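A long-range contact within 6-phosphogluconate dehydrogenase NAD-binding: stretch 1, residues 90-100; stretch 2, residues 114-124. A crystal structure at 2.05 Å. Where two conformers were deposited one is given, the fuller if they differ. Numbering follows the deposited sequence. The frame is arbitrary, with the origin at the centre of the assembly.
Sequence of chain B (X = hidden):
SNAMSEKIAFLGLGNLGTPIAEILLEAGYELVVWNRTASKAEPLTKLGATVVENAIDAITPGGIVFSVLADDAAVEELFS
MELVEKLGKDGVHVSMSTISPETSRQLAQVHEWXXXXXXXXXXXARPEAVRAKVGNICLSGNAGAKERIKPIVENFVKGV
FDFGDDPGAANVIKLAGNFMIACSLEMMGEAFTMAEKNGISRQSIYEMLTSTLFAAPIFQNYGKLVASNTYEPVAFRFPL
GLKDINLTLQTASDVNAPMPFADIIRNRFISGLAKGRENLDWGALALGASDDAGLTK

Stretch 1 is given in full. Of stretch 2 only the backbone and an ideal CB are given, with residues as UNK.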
# COMPACT_ATOMS: atom_id res chain seq x y z
N ASP B 90 -7.83 39.17 -13.15
CA ASP B 90 -6.46 38.65 -13.04
C ASP B 90 -6.11 38.18 -11.60
O ASP B 90 -4.98 37.77 -11.37
CB ASP B 90 -5.42 39.68 -13.54
CG ASP B 90 -5.65 40.12 -14.97
OD1 ASP B 90 -6.13 39.29 -15.77
OD2 ASP B 90 -5.29 41.29 -15.31
N GLY B 91 -7.07 38.21 -10.67
CA GLY B 91 -6.84 37.75 -9.31
C GLY B 91 -6.71 36.24 -9.35
O GLY B 91 -7.25 35.59 -10.25
N VAL B 92 -5.91 35.68 -8.45
CA VAL B 92 -5.67 34.23 -8.42
C VAL B 92 -5.92 33.69 -7.01
O VAL B 92 -5.37 34.22 -6.06
CB VAL B 92 -4.24 33.86 -8.90
CG1 VAL B 92 -4.00 32.36 -8.81
CG2 VAL B 92 -4.00 34.34 -10.33
N HIS B 93 -6.75 32.62 -6.89
CA HIS B 93 -7.05 31.96 -5.64
C HIS B 93 -6.44 30.56 -5.67
O HIS B 93 -6.78 29.77 -6.53
CB HIS B 93 -8.58 31.88 -5.43
CG HIS B 93 -9.01 31.04 -4.24
ND1 HIS B 93 -10.33 30.64 -4.08
CD2 HIS B 93 -8.29 30.61 -3.16
CE1 HIS B 93 -10.35 29.91 -2.97
NE2 HIS B 93 -9.15 29.89 -2.37
N VAL B 94 -5.48 30.30 -4.80
CA VAL B 94 -4.81 29.00 -4.62
C VAL B 94 -5.55 28.31 -3.48
O VAL B 94 -5.42 28.66 -2.31
CB VAL B 94 -3.30 29.15 -4.35
CG1 VAL B 94 -2.62 27.78 -4.36
CG2 VAL B 94 -2.67 30.06 -5.39
N SER B 95 -6.36 27.36 -3.85
CA SER B 95 -7.30 26.71 -2.96
C SER B 95 -6.71 25.37 -2.53
O SER B 95 -6.69 24.40 -3.30
CB SER B 95 -8.63 26.59 -3.69
OG SER B 95 -9.64 25.96 -2.91
N MSE B 96 -6.16 25.34 -1.36
CA MSE B 96 -5.43 24.14 -0.87
C MSE B 96 -6.24 23.20 0.01
O MSE B 96 -5.72 22.16 0.41
CB MSE B 96 -4.21 24.59 -0.13
CG MSE B 96 -3.33 25.49 -1.00
SE MSE B 96 -1.61 25.83 -0.22
CE MSE B 96 -2.19 26.91 1.18
N SER B 97 -7.51 23.49 0.26
CA SER B 97 -8.30 22.61 1.10
C SER B 97 -8.58 21.26 0.42
O SER B 97 -8.69 21.19 -0.81
CB SER B 97 -9.64 23.27 1.39
OG SER B 97 -9.48 24.53 2.01
N THR B 98 -8.76 20.21 1.21
CA THR B 98 -9.17 18.91 0.68
C THR B 98 -10.68 18.94 0.50
O THR B 98 -11.46 18.77 1.44
CB THR B 98 -8.76 17.78 1.58
OG1 THR B 98 -7.36 17.87 1.79
CG2 THR B 98 -9.14 16.44 1.01
N ILE B 99 -11.09 19.14 -0.71
CA ILE B 99 -12.50 19.25 -1.03
C ILE B 99 -12.80 18.51 -2.30
O ILE B 99 -11.92 18.01 -3.00
CB ILE B 99 -12.94 20.74 -1.14
CG1 ILE B 99 -12.29 21.43 -2.29
CG2 ILE B 99 -12.74 21.46 0.18
CD1 ILE B 99 -12.76 22.89 -2.47
N SER B 100 -14.07 18.42 -2.57
CA SER B 100 -14.59 17.75 -3.73
C SER B 100 -14.19 18.44 -5.03
O SER B 100 -14.34 19.66 -5.14
CB SER B 100 -16.13 17.75 -3.64
OG SER B 100 -16.74 17.41 -4.87
N UNK B 114 -15.90 37.08 -12.67
CA UNK B 114 -15.21 38.35 -12.36
C UNK B 114 -13.80 38.44 -12.96
O UNK B 114 -13.06 39.35 -12.59
CB UNK B 114 -15.12 38.53 -10.84
N UNK B 115 -13.43 37.54 -13.86
CA UNK B 115 -12.10 37.57 -14.48
C UNK B 115 -10.98 37.06 -13.57
O UNK B 115 -9.81 37.28 -13.87
CB UNK B 115 -11.78 39.00 -14.92
N UNK B 116 -11.33 36.38 -12.47
CA UNK B 116 -10.36 35.81 -11.52
C UNK B 116 -10.14 34.33 -11.87
O UNK B 116 -10.91 33.75 -12.63
CB UNK B 116 -10.85 35.96 -10.08
N UNK B 117 -9.11 33.71 -11.29
CA UNK B 117 -8.80 32.31 -11.58
C UNK B 117 -8.70 31.50 -10.31
O UNK B 117 -7.97 31.86 -9.38
CB UNK B 117 -7.50 32.20 -12.37
N UNK B 118 -9.38 30.36 -10.30
CA UNK B 118 -9.33 29.41 -9.22
C UNK B 118 -8.33 28.33 -9.55
O UNK B 118 -8.43 27.73 -10.61
CB UNK B 118 -10.71 28.81 -8.95
N UNK B 119 -7.37 28.11 -8.68
CA UNK B 119 -6.39 27.01 -8.84
C UNK B 119 -6.61 25.98 -7.74
O UNK B 119 -6.48 26.32 -6.57
CB UNK B 119 -4.95 27.54 -8.80
N UNK B 120 -6.99 24.76 -8.12
CA UNK B 120 -7.12 23.65 -7.19
C UNK B 120 -5.75 23.21 -6.79
O UNK B 120 -4.91 22.97 -7.67
CB UNK B 120 -7.91 22.49 -7.80
N UNK B 121 -5.42 23.30 -5.49
CA UNK B 121 -4.02 23.09 -5.06
C UNK B 121 -3.91 22.26 -3.80
O UNK B 121 -3.22 22.66 -2.88
CB UNK B 121 -3.33 24.44 -4.83
N UNK B 122 -4.55 21.09 -3.76
CA UNK B 122 -4.48 20.25 -2.54
C UNK B 122 -3.06 19.84 -2.20
O UNK B 122 -2.26 19.58 -3.10
CB UNK B 122 -5.34 18.99 -2.71
N UNK B 123 -2.76 19.78 -0.91
CA UNK B 123 -1.41 19.47 -0.41
C UNK B 123 -1.36 18.05 0.16
O UNK B 123 -2.26 17.61 0.89
CB UNK B 123 -0.99 20.48 0.66
N UNK B 124 -0.24 17.37 -0.13
CA UNK B 124 0.06 16.02 0.32
C UNK B 124 1.18 16.21 1.30
O UNK B 124 2.35 16.16 0.93
CB UNK B 124 0.43 15.07 -0.82

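In two parallel strands, 92-95 and 117-120, side chains alternate between the sheet's two faces.

Position 114 has nothing of stretch 1 within 5.5 Å of its ideal CB, so almost any residue would suit; it is tyrosine, Y114, its ring leading away. Position 115 has phi 76° and psi 14°, which by itself favours glycine, though asparagine can adopt it. G115 is deposited, and its O accepts a hydrogen bond from D90 N at 2.8 Å.

At 116 the CB points sideways and lies 3.6 Å from G91 O, which argues for something small, alanine or serine. Alanine, A116, sits there.

Position 117 shares a face with V92 and V94, its CB 4.6 Å from V92 CG2. A branched aliphatic or a flat ring would suit. Histidine is found: H117 turns its ring edge to the valine, H117 CD2 lying 4.3 Å from V92 CG2. Its backbone joins the ladder, H117 N to G91 O at 2.8 Å and H93 N to H117 O at 2.9 Å.

Position 118 falls on the other face, with H93 and S95. The CB itself touches little, but a long side chain could run past the imidazole to the serine hydroxyl, so an aromatic or a long polar residue fits. Tyrosine does both jobs: with chi1 at t, Y118 sets its edge toward the face of H93 in an offset pair, centroids 5.2 Å apart, and Y118 OH hydrogen-bonds S95 OG at 2.6 Å.

Position 119 returns to the valine face, its CB 4.9 Å from V92 CG1; valine or isoleucine suits both strand and neighbours. V119 places CG2 4.2 Å from V92 CG1, while V119 N bonds H93 O at 2.8 Å and S95 N bonds V119 O at 2.9 Å.

Position 120 pairs with S95; this contact alone would allow a small side chain. The residue is G120.

At 121 the CB points toward stretch 1, already 3.5 Å from V94 CG1 and 4.0 Å from M96 CG. That tight spot suits alanine, and A121 fills it; A121 N closes the ladder on S95 O at 2.8 Å.

Position 122 points away, its phi of -60° compatible with proline, and P122 is found. Position 123 points sideways, open to a beta-branched residue; I123 reaches stretch 1 through a water that accepts from I123 N (3.0 Å) and donates to M96 O (2.6 Å). Position 124 is out of reach; it is F124.

Stretch 2 (114-124) YGAHYVGAPIF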
# COMPACT_ATOMS: atom_id res chain seq x y z
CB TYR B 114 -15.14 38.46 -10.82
CG TYR B 114 -16.53 38.45 -10.24
CD1 TYR B 114 -17.42 39.49 -10.51
CD2 TYR B 114 -17.01 37.35 -9.55
CE1 TYR B 114 -18.75 39.41 -10.13
CE2 TYR B 114 -18.31 37.31 -9.06
CZ TYR B 114 -19.19 38.34 -9.38
OH TYR B 114 -20.50 38.33 -8.95
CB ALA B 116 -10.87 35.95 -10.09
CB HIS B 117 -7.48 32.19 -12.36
CG HIS B 117 -7.38 33.08 -13.56
ND1 HIS B 117 -8.01 32.76 -14.73
CD2 HIS B 117 -6.65 34.21 -13.75
CE1 HIS B 117 -7.69 33.71 -15.59
NE2 HIS B 117 -6.92 34.64 -15.02
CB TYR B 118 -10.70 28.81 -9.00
CG TYR B 118 -10.74 27.80 -7.88
CD1 TYR B 118 -11.17 28.17 -6.60
CD2 TYR B 118 -10.48 26.46 -8.11
CE1 TYR B 118 -11.36 27.23 -5.61
CE2 TYR B 118 -10.57 25.52 -7.08
CZ TYR B 118 -11.02 25.91 -5.84
OH TYR B 118 -11.12 25.01 -4.81
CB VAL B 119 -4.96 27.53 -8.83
CG1 VAL B 119 -3.95 26.38 -8.76
CG2 VAL B 119 -4.71 28.38 -10.07
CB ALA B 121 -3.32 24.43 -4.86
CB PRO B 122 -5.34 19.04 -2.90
CG PRO B 122 -5.44 19.05 -4.39
CD PRO B 122 -5.40 20.47 -4.79
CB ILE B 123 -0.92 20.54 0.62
CG1 ILE B 123 0.57 20.34 0.99
CG2 ILE B 123 -1.79 20.61 1.88
CD1 ILE B 123 1.18 21.53 1.74
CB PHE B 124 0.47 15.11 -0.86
CG PHE B 124 -0.60 14.98 -1.93
CD1 PHE B 124 -1.23 13.77 -2.15
CD2 PHE B 124 -1.01 16.09 -2.68
CE1 PHE B 124 -2.16 13.63 -3.17
CE2 PHE B 124 -2.01 15.98 -3.63
CZ PHE B 124 -2.54 14.74 -3.92
O HOH W 1 -5.32 19.59 0.71
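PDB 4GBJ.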